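Local coordinates for CRISPR-associated protein CasA/Cse1 (Thermus thermophilus, PDB 4AN8) that serves as a subunit of the CRISPR Cascade ribonucleoprotein complex, which probably takes part in adaptive immunity against viruses and plasmids, at residues H65-P71 with L207-P212; R188-F192 with V294-S298; D214-W219 with G240-T246; G391-L395 with E492-L496; V399-V403 with R481-A485. The contacts are given in a common frame with arbitrary orientation. Residue numbers count along the deposited sequence, not the author numbering.

In the fold
Following the chain from its N terminus, contact 1 joins the end of helix 50-67 to the loop after helix 199-206. Before that loop is reached, segment 188-192 opens contact 2, which closes at 294-298, so contacts 1 and 2 cross. Contact 3 follows contact 1 in series, is nested inside the loop closed by contact 2, and sets helix 241-245 against 214-219. Contacts 1 and 3 touch, with centres 12 Å apart, through Tyr210 to Asp215 and Val208 to Arg241. The helical C-terminal part comes last: contact 4 pairs helix 372-403 with helix 483-499, and contact 5, nested within it, joins the same helices 14 Å away between centres.

Contact 1 of 5, residues H65-P71 with L207-P212; sequences HRALSGP and LVPYTP
A Schellman motif ends the helix that runs through 65-67: Ser69 takes positive phi (51°), Gly70 N donates to His65 O (3.2 Å), and Ser69 N makes a weak bond to Arg66 O (3.2 Å). Gly70 is nearly extended and a cis peptide precedes Pro71. The irregular segment 207-212 runs past this turn, with CA atoms of Gly70 and Tyr210 4.8 Å apart and those of Pro71 and Pro209 5.1 Å. One backbone bond fixes this register, Tyr210 N to Pro71 O at 2.8 Å and 160°; Pro209 CA adds a CA-H...O contact to the same Pro71 O (3.1 Å). Val208 O and Pro209 O accept from Arg241 NH1 and NH2. His65 (chi1 m) donates from ND1 to Gly70 O (2.7 Å), which holds its ring between two groups. Leu207 CD2 lies over one face, 3.7 Å from the centroid, and the Tyr210 ring (chi1 t) forms an offset stack on the other, with centroids 4.8 Å apart and planes at 28°. Arg66, m at chi1 to chi3, brings NH1 to Tyr210 OH (2.9 Å) and Pro212 O (3.1 Å), both at the guanidinium edge, while its NH2 forms a salt bridge with Glu220. Tyr210 OH also bonds Asp215 OD2, so a chain of hydrogen bonds from arginine through the phenol to aspartate borders the stacked rings.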
# COMPACT_ATOMS: atom_id res chain seq x y z
N HIS A 65 -13.83 -13.69 -0.81
CA HIS A 65 -13.14 -14.97 -0.89
C HIS A 65 -13.86 -16.06 -0.09
O HIS A 65 -13.93 -17.19 -0.53
CB HIS A 65 -11.71 -14.85 -0.40
CG HIS A 65 -10.78 -14.23 -1.40
ND1 HIS A 65 -10.83 -14.53 -2.75
CD2 HIS A 65 -9.77 -13.34 -1.24
CE1 HIS A 65 -9.87 -13.88 -3.37
NE2 HIS A 65 -9.21 -13.15 -2.48
N ARG A 66 -14.36 -15.72 1.09
CA ARG A 66 -14.98 -16.72 1.92
C ARG A 66 -16.39 -17.01 1.41
O ARG A 66 -16.76 -18.16 1.26
CB ARG A 66 -14.99 -16.27 3.38
CG ARG A 66 -13.61 -16.01 3.94
CD ARG A 66 -12.77 -17.28 3.85
NE ARG A 66 -13.25 -18.30 4.78
CZ ARG A 66 -12.66 -19.48 4.94
NH1 ARG A 66 -11.59 -19.79 4.21
NH2 ARG A 66 -13.15 -20.36 5.82
N ALA A 67 -17.15 -15.96 1.12
CA ALA A 67 -18.52 -16.13 0.66
C ALA A 67 -18.59 -16.89 -0.66
O ALA A 67 -19.49 -17.69 -0.85
CB ALA A 67 -19.22 -14.81 0.54
N LEU A 68 -17.63 -16.66 -1.55
CA LEU A 68 -17.62 -17.32 -2.86
C LEU A 68 -16.72 -18.55 -2.87
O LEU A 68 -16.63 -19.27 -3.85
CB LEU A 68 -17.19 -16.35 -3.97
CG LEU A 68 -18.02 -15.06 -4.03
CD1 LEU A 68 -17.46 -14.07 -5.03
CD2 LEU A 68 -19.47 -15.40 -4.35
N SER A 69 -16.02 -18.77 -1.76
CA SER A 69 -15.16 -19.93 -1.65
C SER A 69 -14.23 -20.03 -2.86
O SER A 69 -14.01 -21.10 -3.40
CB SER A 69 -16.03 -21.17 -1.52
OG SER A 69 -15.30 -22.22 -0.94
N GLY A 70 -13.69 -18.89 -3.28
CA GLY A 70 -12.90 -18.77 -4.50
C GLY A 70 -12.45 -17.32 -4.67
O GLY A 70 -12.33 -16.61 -3.68
N PRO A 71 -12.25 -16.87 -5.92
CA PRO A 71 -12.47 -17.64 -7.15
C PRO A 71 -11.40 -18.70 -7.28
O PRO A 71 -10.24 -18.41 -6.99
CB PRO A 71 -12.29 -16.60 -8.25
CG PRO A 71 -11.37 -15.59 -7.67
CD PRO A 71 -11.78 -15.50 -6.21
N LEU A 207 -8.96 -10.01 -6.88
CA LEU A 207 -9.44 -11.32 -6.45
C LEU A 207 -8.60 -12.46 -7.00
O LEU A 207 -9.04 -13.19 -7.88
CB LEU A 207 -10.90 -11.56 -6.83
CG LEU A 207 -11.98 -10.99 -5.92
CD1 LEU A 207 -13.34 -11.26 -6.54
CD2 LEU A 207 -11.89 -11.60 -4.54
N VAL A 208 -7.40 -12.60 -6.44
CA VAL A 208 -6.46 -13.63 -6.81
C VAL A 208 -7.02 -15.03 -6.50
O VAL A 208 -7.66 -15.22 -5.44
CB VAL A 208 -5.13 -13.38 -6.07
CG1 VAL A 208 -4.06 -14.47 -6.40
CG2 VAL A 208 -4.62 -11.95 -6.38
N PRO A 209 -6.81 -15.99 -7.41
CA PRO A 209 -7.36 -17.35 -7.23
C PRO A 209 -7.09 -17.84 -5.84
O PRO A 209 -5.97 -17.72 -5.33
CB PRO A 209 -6.61 -18.18 -8.28
CG PRO A 209 -6.48 -17.17 -9.46
CD PRO A 209 -6.28 -15.79 -8.78
N TYR A 210 -8.13 -18.37 -5.21
CA TYR A 210 -8.11 -18.68 -3.80
C TYR A 210 -8.78 -20.02 -3.56
O TYR A 210 -9.77 -20.33 -4.22
CB TYR A 210 -8.89 -17.61 -3.06
CG TYR A 210 -9.12 -17.86 -1.58
CD1 TYR A 210 -8.11 -17.65 -0.66
CD2 TYR A 210 -10.38 -18.25 -1.11
CE1 TYR A 210 -8.32 -17.85 0.69
CE2 TYR A 210 -10.60 -18.45 0.24
CZ TYR A 210 -9.57 -18.25 1.14
OH TYR A 210 -9.76 -18.43 2.49
N THR A 211 -8.23 -20.79 -2.62
CA THR A 211 -8.92 -21.91 -2.00
C THR A 211 -9.01 -21.70 -0.49
O THR A 211 -8.05 -21.23 0.12
CB THR A 211 -8.22 -23.25 -2.30
OG1 THR A 211 -6.81 -23.08 -2.18
CG2 THR A 211 -8.53 -23.71 -3.70
N PRO A 212 -10.16 -22.01 0.12
CA PRO A 212 -10.42 -21.70 1.53
C PRO A 212 -9.66 -22.54 2.56
O PRO A 212 -9.63 -22.16 3.74
CB PRO A 212 -11.93 -21.96 1.69
CG PRO A 212 -12.30 -22.81 0.57
CD PRO A 212 -11.37 -22.49 -0.57

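Contact 2 of 5, residues R188-F192 with V294-S298; sequences RPALF and VLRLS
Next to the three-stranded antiparallel sheet that has strand 191-195 at one edge, the segment leading into that strand crosses the extended, irregular segment 294-298. Their end-to-end directions lie 87° apart, and the closest CA atoms, those of Pro189 and Arg296, are 4.7 Å apart. This is a crossing of chains at one point, without the repeated bonds of strand pairing. The direct hydrogen bond is Ala190 N to Leu295 O, 2.9 Å and almost straight at 173°; Pro189 CA approaches the same Leu295 O at 3.4 Å. Two waters widen the junction. One accepts from Leu297 N (3.0 Å) and lies 2.8 Å from Arg188 O; the other is within hydrogen-bonding distance of two carbonyls, 2.6 Å from Ala190 O and 3.0 Å from Leu295 O. Apolar packing is spread along the crossing: Pro189 CB to Val294 CB at 4.0 Å, Ala190 CB to Leu297 CG at 4.0 Å, and Leu295 CD2 at the edge of the Phe192 ring, 4.1 Å from CZ. Val345 of the central strand 342-351 meets both Ala190 and Leu297. Two like charges lie close, Arg188 NH1 4.0 Å from Arg296 NH2; Arg188 (chi1 m, chi2 m) has a salt bridge to Asp183, and its NH1 also bonds Ser350 OG and the backbone O of Gln352. Arg296, t through chi3, extends beside it, with Arg188 CD over one face of the Arg296 guanidinium, 3.4 Å from NH2.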
# COMPACT_ATOMS: atom_id res chain seq x y z
N ARG A 188 4.72 -2.40 7.23
CA ARG A 188 5.93 -2.03 6.48
C ARG A 188 5.80 -2.02 4.95
O ARG A 188 6.38 -1.16 4.30
CB ARG A 188 7.11 -2.95 6.84
CG ARG A 188 7.34 -3.18 8.33
CD ARG A 188 7.58 -1.85 9.03
NE ARG A 188 7.54 -1.99 10.49
CZ ARG A 188 7.87 -1.03 11.34
NH1 ARG A 188 8.26 0.18 10.92
NH2 ARG A 188 7.80 -1.26 12.63
N PRO A 189 5.09 -3.00 4.37
CA PRO A 189 5.26 -3.14 2.93
C PRO A 189 4.36 -2.21 2.18
O PRO A 189 3.33 -1.77 2.70
CB PRO A 189 4.85 -4.59 2.65
CG PRO A 189 3.90 -4.92 3.76
CD PRO A 189 4.37 -4.15 4.96
N ALA A 190 4.76 -1.93 0.95
CA ALA A 190 3.93 -1.18 0.02
C ALA A 190 2.87 -2.12 -0.52
O ALA A 190 3.17 -3.25 -0.87
CB ALA A 190 4.80 -0.66 -1.10
N LEU A 191 1.62 -1.67 -0.59
CA LEU A 191 0.55 -2.54 -1.08
C LEU A 191 0.18 -2.25 -2.54
O LEU A 191 -0.07 -1.09 -2.90
CB LEU A 191 -0.69 -2.40 -0.19
CG LEU A 191 -0.40 -2.74 1.28
CD1 LEU A 191 -1.68 -2.60 2.12
CD2 LEU A 191 0.21 -4.15 1.43
N PHE A 192 0.15 -3.30 -3.36
CA PHE A 192 -0.25 -3.16 -4.77
C PHE A 192 -1.74 -3.39 -4.95
O PHE A 192 -2.26 -4.49 -4.70
CB PHE A 192 0.55 -4.09 -5.68
CG PHE A 192 2.00 -3.73 -5.77
CD1 PHE A 192 2.86 -3.98 -4.70
CD2 PHE A 192 2.51 -3.12 -6.90
CE1 PHE A 192 4.20 -3.65 -4.78
CE2 PHE A 192 3.86 -2.77 -6.99
CZ PHE A 192 4.70 -3.04 -5.93
N VAL A 294 10.63 -7.10 1.51
CA VAL A 294 9.40 -6.56 0.95
C VAL A 294 9.65 -5.21 0.28
O VAL A 294 10.49 -4.44 0.73
CB VAL A 294 8.32 -6.44 2.04
CG1 VAL A 294 8.02 -7.83 2.63
CG2 VAL A 294 8.74 -5.45 3.15
N LEU A 295 8.97 -4.94 -0.83
CA LEU A 295 9.01 -3.59 -1.38
C LEU A 295 8.33 -2.66 -0.39
O LEU A 295 7.32 -3.01 0.24
CB LEU A 295 8.37 -3.48 -2.76
CG LEU A 295 9.39 -3.58 -3.90
CD1 LEU A 295 10.03 -4.98 -3.88
CD2 LEU A 295 8.75 -3.27 -5.23
N ARG A 296 8.89 -1.48 -0.25
CA ARG A 296 8.59 -0.63 0.87
C ARG A 296 8.63 0.80 0.35
O ARG A 296 9.47 1.14 -0.46
CB ARG A 296 9.69 -0.86 1.90
CG ARG A 296 9.39 -0.48 3.30
CD ARG A 296 10.30 -1.26 4.22
NE ARG A 296 10.30 -0.71 5.57
CZ ARG A 296 10.62 -1.42 6.65
NH1 ARG A 296 10.96 -2.71 6.54
NH2 ARG A 296 10.60 -0.84 7.84
N LEU A 297 7.70 1.64 0.77
CA LEU A 297 7.76 3.03 0.36
C LEU A 297 8.89 3.72 1.13
O LEU A 297 9.11 3.46 2.31
CB LEU A 297 6.42 3.73 0.59
CG LEU A 297 5.24 3.24 -0.25
CD1 LEU A 297 3.92 3.72 0.35
CD2 LEU A 297 5.36 3.66 -1.73
N SER A 298 9.62 4.59 0.46
CA SER A 298 10.76 5.23 1.09
C SER A 298 10.63 6.75 1.11
O SER A 298 10.07 7.35 0.18
CB SER A 298 12.07 4.83 0.42
OG SER A 298 13.12 5.62 0.93
O HOH W 1 5.47 0.99 2.71
O HOH W 2 5.33 -4.63 -1.38

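Contact 3 of 5, residues D214-W219 with G240-T246; sequences DDAPIW and GRTRVYT
Asp215 lays its carboxylate over the N-terminal turn of helix 241-245, where the first backbone amides have no helical acceptor. With chi1 t, its OD2 accepts from Thr242 N (2.8 Å) and from Thr242 OG1 (2.8 Å), while its OD1 accepts from Arg243 N (2.9 Å). First-turn amides are thus satisfied by a carboxylate more than 25 residues earlier in the chain. Gly240 holds the N-cap position itself at phi 91°, psi 116°, and a CB there would lie 2.5 Å from Asp215 OD1. The closest CA pairs, Asp215 to Gly240 at 4.6 Å and Pro217 to Arg243 at 4.4 Å, place 215-217 as an extended chain along one flank of the helix. Arg243 (chi1 and chi2 t, chi3 m) reaches back with NH1 to Asp214 O, 3.2 Å, and also bonds Thr239 O; one guanidinium face lies against Ala216 N and Asp215 OD1. At the other end, Thr246 (chi1 p) leaves the helical conformation, and its OG1 donates to Thr242 O (2.7 Å) and accepts from Ile218 N (2.9 Å). Its CG2 meets Trp219 CZ3 at 3.4 Å. Asp215 OD2 also bonds the hydroxyl of Tyr210. Around this short helix, Arg241 touches His65 of helix 50-67, Pro217 packs on Arg66 of that helix, and Ile218 and Arg243 lie against Trp236 of strand 235-237.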
# COMPACT_ATOMS: atom_id res chain seq x y z
N ASP A 214 -7.63 -24.14 5.36
CA ASP A 214 -6.62 -23.76 6.36
C ASP A 214 -6.58 -22.25 6.57
O ASP A 214 -5.57 -21.69 6.98
CB ASP A 214 -5.22 -24.26 5.96
CG ASP A 214 -5.07 -25.77 6.13
OD1 ASP A 214 -5.56 -26.53 5.26
OD2 ASP A 214 -4.44 -26.20 7.12
N ASP A 215 -7.69 -21.60 6.26
CA ASP A 215 -7.76 -20.17 6.37
C ASP A 215 -9.11 -19.85 6.95
O ASP A 215 -10.05 -20.63 6.82
CB ASP A 215 -7.57 -19.52 4.99
CG ASP A 215 -7.52 -18.00 5.05
OD1 ASP A 215 -7.00 -17.45 6.04
OD2 ASP A 215 -8.00 -17.34 4.11
N ALA A 216 -9.21 -18.70 7.61
CA ALA A 216 -10.47 -18.24 8.15
C ALA A 216 -10.24 -16.80 8.58
O ALA A 216 -9.19 -16.48 9.14
CB ALA A 216 -10.88 -19.10 9.37
N PRO A 217 -11.19 -15.93 8.28
CA PRO A 217 -11.12 -14.55 8.77
C PRO A 217 -11.48 -14.53 10.26
O PRO A 217 -12.03 -15.52 10.78
CB PRO A 217 -12.18 -13.82 7.95
CG PRO A 217 -13.19 -14.91 7.57
CD PRO A 217 -12.36 -16.17 7.40
N ILE A 218 -11.17 -13.42 10.92
CA ILE A 218 -11.34 -13.30 12.35
C ILE A 218 -12.77 -13.63 12.80
O ILE A 218 -12.96 -14.15 13.91
CB ILE A 218 -10.95 -11.88 12.85
CG1 ILE A 218 -10.82 -11.86 14.39
CG2 ILE A 218 -11.96 -10.81 12.35
CD1 ILE A 218 -9.68 -12.73 14.93
N TRP A 219 -13.77 -13.35 11.97
CA TRP A 219 -15.16 -13.57 12.39
C TRP A 219 -15.64 -15.03 12.26
O TRP A 219 -16.74 -15.35 12.71
CB TRP A 219 -16.12 -12.63 11.65
CG TRP A 219 -16.02 -12.76 10.16
CD1 TRP A 219 -16.63 -13.71 9.39
CD2 TRP A 219 -15.27 -11.93 9.27
NE1 TRP A 219 -16.28 -13.53 8.07
CE2 TRP A 219 -15.47 -12.44 7.97
CE3 TRP A 219 -14.45 -10.82 9.44
CZ2 TRP A 219 -14.88 -11.86 6.85
CZ3 TRP A 219 -13.86 -10.24 8.30
CH2 TRP A 219 -14.08 -10.77 7.04
N GLY A 240 -2.49 -17.77 5.71
CA GLY A 240 -3.91 -17.75 5.41
C GLY A 240 -4.32 -16.37 4.94
O GLY A 240 -4.23 -15.40 5.70
N ARG A 241 -4.76 -16.27 3.69
CA ARG A 241 -5.02 -14.98 3.08
C ARG A 241 -6.00 -14.12 3.89
O ARG A 241 -5.71 -12.98 4.21
CB ARG A 241 -5.51 -15.12 1.64
CG ARG A 241 -5.63 -13.78 0.91
CD ARG A 241 -6.21 -13.98 -0.48
NE ARG A 241 -5.38 -14.87 -1.28
CZ ARG A 241 -5.66 -15.26 -2.51
NH1 ARG A 241 -6.78 -14.82 -3.12
NH2 ARG A 241 -4.83 -16.07 -3.14
N THR A 242 -7.17 -14.67 4.21
CA THR A 242 -8.17 -13.85 4.88
C THR A 242 -7.88 -13.72 6.36
O THR A 242 -8.34 -12.76 6.99
CB THR A 242 -9.60 -14.37 4.66
OG1 THR A 242 -9.80 -15.57 5.41
CG2 THR A 242 -9.81 -14.64 3.19
N ARG A 243 -7.11 -14.66 6.91
CA ARG A 243 -6.72 -14.55 8.32
C ARG A 243 -5.77 -13.36 8.41
O ARG A 243 -5.85 -12.54 9.30
CB ARG A 243 -6.04 -15.84 8.82
CG ARG A 243 -5.41 -15.72 10.20
CD ARG A 243 -4.73 -17.04 10.69
NE ARG A 243 -5.67 -18.16 10.74
CZ ARG A 243 -5.65 -19.18 9.88
NH1 ARG A 243 -4.73 -19.26 8.91
NH2 ARG A 243 -6.53 -20.15 9.99
N VAL A 244 -4.85 -13.27 7.47
CA VAL A 244 -3.97 -12.12 7.41
C VAL A 244 -4.67 -10.80 7.07
O VAL A 244 -4.39 -9.80 7.70
CB VAL A 244 -2.75 -12.41 6.54
CG1 VAL A 244 -1.87 -11.15 6.40
CG2 VAL A 244 -1.95 -13.54 7.19
N TYR A 245 -5.61 -10.80 6.12
CA TYR A 245 -6.42 -9.61 5.81
C TYR A 245 -7.19 -9.08 7.03
O TYR A 245 -7.51 -7.89 7.11
CB TYR A 245 -7.46 -9.94 4.74
CG TYR A 245 -6.95 -9.99 3.31
CD1 TYR A 245 -5.59 -9.77 3.00
CD2 TYR A 245 -7.83 -10.25 2.26
CE1 TYR A 245 -5.15 -9.81 1.69
CE2 TYR A 245 -7.39 -10.28 0.95
CZ TYR A 245 -6.06 -10.06 0.66
OH TYR A 245 -5.67 -10.11 -0.65
N THR A 246 -7.54 -9.97 7.94
CA THR A 246 -8.35 -9.56 9.08
C THR A 246 -7.62 -9.82 10.40
O THR A 246 -8.24 -10.03 11.42
CB THR A 246 -9.70 -10.31 9.08
OG1 THR A 246 -9.46 -11.71 9.24
CG2 THR A 246 -10.48 -10.03 7.75

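Contact 4 of 5, residues G391-L395 with E492-L496; sequences GLKHL and EFGRL
Both segments are regular alpha-helix, and they run antiparallel: the angle between their N-to-C directions is 174° and the local axes approach to 10.3 Å. The register sets Gly391 opposite Leu496 (CA to CA 6.6 Å) and Leu395 opposite Glu492 (6.9 Å), one helical turn apart on each side. Gly391 leaves room for a leucine: a CB on it would lie 2.3 Å from Leu496 CD2, and Leu496 CD1 (chi1 m, chi2 t) comes to 3.3 Å from Gly391 C. Leu496 CD1 also packs on Leu392 CD2 at 3.9 Å and on Leu395 CD1 at 4.3 Å. Leu395, t at chi1 and chi2, points toward the partner helix, its CD1 3.5 Å from Phe493 CB and near the plane of the Phe493 ring. Leu392 CD2 meets the edge of that ring at CD1 (4.2 Å). At the more exposed border a water donates to Gly391 O (2.8 Å) and Glu492 OE2 (3.1 Å), and His394 ND1 lies 3.0 Å from Glu492 OE2. This apolar seam of an antiparallel helix pair continues into the C-terminal helical bundle: Leu392 packs on Leu429 and Tyr433 of helix 429-446, while Phe493 stacks on Trp469 of helix 453-476.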
# COMPACT_ATOMS: atom_id res chain seq x y z
N GLY A 391 26.06 9.13 -11.64
CA GLY A 391 26.94 10.13 -12.22
C GLY A 391 26.62 11.51 -11.68
O GLY A 391 27.52 12.26 -11.30
N LEU A 392 25.33 11.86 -11.64
CA LEU A 392 24.89 13.14 -11.08
C LEU A 392 25.25 13.27 -9.60
O LEU A 392 25.72 14.32 -9.17
CB LEU A 392 23.39 13.37 -11.29
CG LEU A 392 23.01 13.54 -12.76
CD1 LEU A 392 21.48 13.59 -12.97
CD2 LEU A 392 23.70 14.77 -13.37
N LYS A 393 25.02 12.22 -8.83
CA LYS A 393 25.38 12.25 -7.41
C LYS A 393 26.88 12.50 -7.24
O LYS A 393 27.31 13.21 -6.32
CB LYS A 393 24.97 10.94 -6.72
CG LYS A 393 25.36 10.83 -5.25
CD LYS A 393 25.07 9.43 -4.74
CE LYS A 393 25.41 9.27 -3.26
NZ LYS A 393 24.56 10.13 -2.36
N HIS A 394 27.68 11.91 -8.11
CA HIS A 394 29.12 12.08 -8.01
C HIS A 394 29.48 13.52 -8.37
O HIS A 394 30.29 14.17 -7.70
CB HIS A 394 29.85 11.09 -8.92
CG HIS A 394 31.34 11.23 -8.87
ND1 HIS A 394 32.08 11.64 -9.96
CD2 HIS A 394 32.23 11.02 -7.87
CE1 HIS A 394 33.36 11.67 -9.63
NE2 HIS A 394 33.48 11.30 -8.37
N LEU A 395 28.86 14.01 -9.44
CA LEU A 395 29.04 15.39 -9.84
C LEU A 395 28.75 16.33 -8.65
O LEU A 395 29.57 17.19 -8.32
CB LEU A 395 28.13 15.70 -11.01
CG LEU A 395 28.53 16.84 -11.95
CD1 LEU A 395 27.50 17.00 -13.08
CD2 LEU A 395 28.64 18.11 -11.17
N GLU A 492 32.40 18.05 -16.31
CA GLU A 492 31.99 16.70 -15.89
C GLU A 492 30.58 16.40 -16.37
O GLU A 492 30.31 15.32 -16.89
CB GLU A 492 32.07 16.58 -14.36
CG GLU A 492 31.94 15.17 -13.82
CD GLU A 492 32.38 15.07 -12.36
OE1 GLU A 492 32.79 16.10 -11.77
OE2 GLU A 492 32.31 13.96 -11.79
N PHE A 493 29.68 17.37 -16.21
CA PHE A 493 28.32 17.18 -16.67
C PHE A 493 28.31 16.91 -18.16
O PHE A 493 27.44 16.20 -18.65
CB PHE A 493 27.45 18.38 -16.34
CG PHE A 493 26.05 18.25 -16.86
CD1 PHE A 493 25.09 17.57 -16.13
CD2 PHE A 493 25.70 18.79 -18.09
CE1 PHE A 493 23.81 17.43 -16.60
CE2 PHE A 493 24.41 18.66 -18.58
CZ PHE A 493 23.46 17.97 -17.83
N GLY A 494 29.27 17.49 -18.87
CA GLY A 494 29.39 17.27 -20.30
C GLY A 494 29.74 15.82 -20.57
O GLY A 494 29.12 15.16 -21.40
N ARG A 495 30.75 15.32 -19.86
CA ARG A 495 31.08 13.90 -19.92
C ARG A 495 29.83 13.02 -19.76
O ARG A 495 29.56 12.17 -20.61
CB ARG A 495 32.11 13.54 -18.85
CG ARG A 495 33.49 13.27 -19.40
CD ARG A 495 34.46 12.82 -18.31
NE ARG A 495 34.62 13.81 -17.24
CZ ARG A 495 35.32 14.94 -17.35
NH1 ARG A 495 35.92 15.25 -18.49
NH2 ARG A 495 35.41 15.76 -16.31
N LEU A 496 29.09 13.22 -18.67
CA LEU A 496 27.91 12.40 -18.37
C LEU A 496 26.91 12.34 -19.53
O LEU A 496 26.49 11.25 -19.92
CB LEU A 496 27.20 12.88 -17.10
CG LEU A 496 27.76 12.40 -15.76
CD1 LEU A 496 26.97 12.98 -14.61
CD2 LEU A 496 27.75 10.89 -15.69
O HOH W 3 29.93 12.22 -12.64

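Contact 5 of 5, residues V399-V403 with R481-A485; sequences VAKAV and RHLKA
Arg481 begins the second segment, whose residues 483-485 are helical, and faces the last turn of the helix through 399-403. Its chi1 is p, with chi2 and chi3 t, so the long side chain turns back and lays one guanidinium face over Val403 CG1, 3.9 Å from NH1. His482, whose CA is 5.6 Å from that of Val403, has its CA-to-CB bond directed away from the other segment; still, with chi1 m, the edge of its ring meets Val403 CG1, 4.0 Å from ND1. Leu476 of helix 453-476 touches His482, as it does Val399. Farther on, the CA-to-CB bond of Lys484 points sideways; with chi1 and chi2 t and chi3 p, its CE comes to 3.9 Å from Ala402 O. Ala485 is the centre of the packing. Its CB points toward the opposite helix and lies 3.5 Å from Ala402 CB, 3.6 Å from Val403 CG2, 3.8 Å from Val399 CG1 and 3.5 Å from Val399 O. The backbones are correspondingly close, 4.8 Å between the CA atoms of Val399 and Ala485. A small methyl at Ala485, met by another at Ala402, is what permits this approach between the end of helix 372-403 and the first turn of helix 483-499. Without a hydrogen bond between the segments, and with His482 ND1 buried and partnerless in the model, the junction rests on shape and apolar burial.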
# COMPACT_ATOMS: atom_id res chain seq x y z
N VAL A 399 31.27 19.01 -6.89
CA VAL A 399 30.95 20.43 -6.76
C VAL A 399 31.14 20.86 -5.31
O VAL A 399 31.89 21.80 -5.04
CB VAL A 399 29.53 20.77 -7.24
CG1 VAL A 399 29.09 22.13 -6.68
CG2 VAL A 399 29.50 20.75 -8.77
N ALA A 400 30.48 20.17 -4.39
CA ALA A 400 30.57 20.52 -2.98
C ALA A 400 32.02 20.61 -2.51
O ALA A 400 32.39 21.54 -1.81
CB ALA A 400 29.80 19.53 -2.13
N LYS A 401 32.84 19.65 -2.91
CA LYS A 401 34.25 19.64 -2.50
C LYS A 401 35.03 20.80 -3.09
O LYS A 401 35.88 21.40 -2.42
CB LYS A 401 34.91 18.31 -2.86
CG LYS A 401 34.30 17.11 -2.16
CD LYS A 401 34.86 15.80 -2.69
CE LYS A 401 36.34 15.66 -2.35
NZ LYS A 401 36.87 14.31 -2.70
N ALA A 402 34.76 21.12 -4.35
CA ALA A 402 35.42 22.23 -5.01
C ALA A 402 35.12 23.54 -4.29
O ALA A 402 35.99 24.40 -4.14
CB ALA A 402 34.99 22.32 -6.47
N VAL A 403 33.89 23.68 -3.82
CA VAL A 403 33.48 24.88 -3.12
C VAL A 403 34.20 25.08 -1.78
O VAL A 403 34.73 26.15 -1.50
CB VAL A 403 31.96 24.89 -2.89
CG1 VAL A 403 31.56 25.94 -1.87
CG2 VAL A 403 31.24 25.10 -4.21
N ARG A 481 33.00 32.28 -4.94
CA ARG A 481 33.57 31.03 -4.43
C ARG A 481 32.97 29.79 -5.10
O ARG A 481 33.55 28.71 -5.07
CB ARG A 481 33.42 30.94 -2.91
CG ARG A 481 31.98 30.88 -2.42
CD ARG A 481 31.89 30.29 -1.02
NE ARG A 481 30.51 30.06 -0.60
CZ ARG A 481 30.14 29.21 0.36
NH1 ARG A 481 31.06 28.51 1.01
NH2 ARG A 481 28.86 29.07 0.66
N HIS A 482 31.81 29.95 -5.73
CA HIS A 482 31.14 28.83 -6.39
C HIS A 482 31.65 28.58 -7.81
O HIS A 482 31.27 27.59 -8.43
CB HIS A 482 29.63 29.06 -6.43
CG HIS A 482 29.02 29.27 -5.08
ND1 HIS A 482 29.60 28.82 -3.92
CD2 HIS A 482 27.86 29.87 -4.72
CE1 HIS A 482 28.83 29.14 -2.89
NE2 HIS A 482 27.77 29.78 -3.35
N LEU A 483 32.50 29.46 -8.32
CA LEU A 483 32.85 29.43 -9.75
C LEU A 483 33.81 28.32 -10.17
O LEU A 483 33.70 27.79 -11.28
CB LEU A 483 33.35 30.81 -10.21
CG LEU A 483 32.27 31.90 -10.09
CD1 LEU A 483 32.69 33.19 -10.79
CD2 LEU A 483 30.93 31.38 -10.64
N LYS A 484 34.75 27.96 -9.30
CA LYS A 484 35.65 26.86 -9.63
C LYS A 484 34.86 25.54 -9.78
O LYS A 484 35.06 24.77 -10.74
CB LYS A 484 36.77 26.70 -8.61
CG LYS A 484 37.70 25.53 -8.91
CD LYS A 484 39.01 25.58 -8.13
CE LYS A 484 38.84 25.10 -6.69
NZ LYS A 484 40.12 25.21 -5.93
N ALA A 485 33.97 25.30 -8.82
CA ALA A 485 33.12 24.13 -8.81
C ALA A 485 32.28 24.12 -10.06
O ALA A 485 32.08 23.08 -10.68
CB ALA A 485 32.23 24.16 -7.58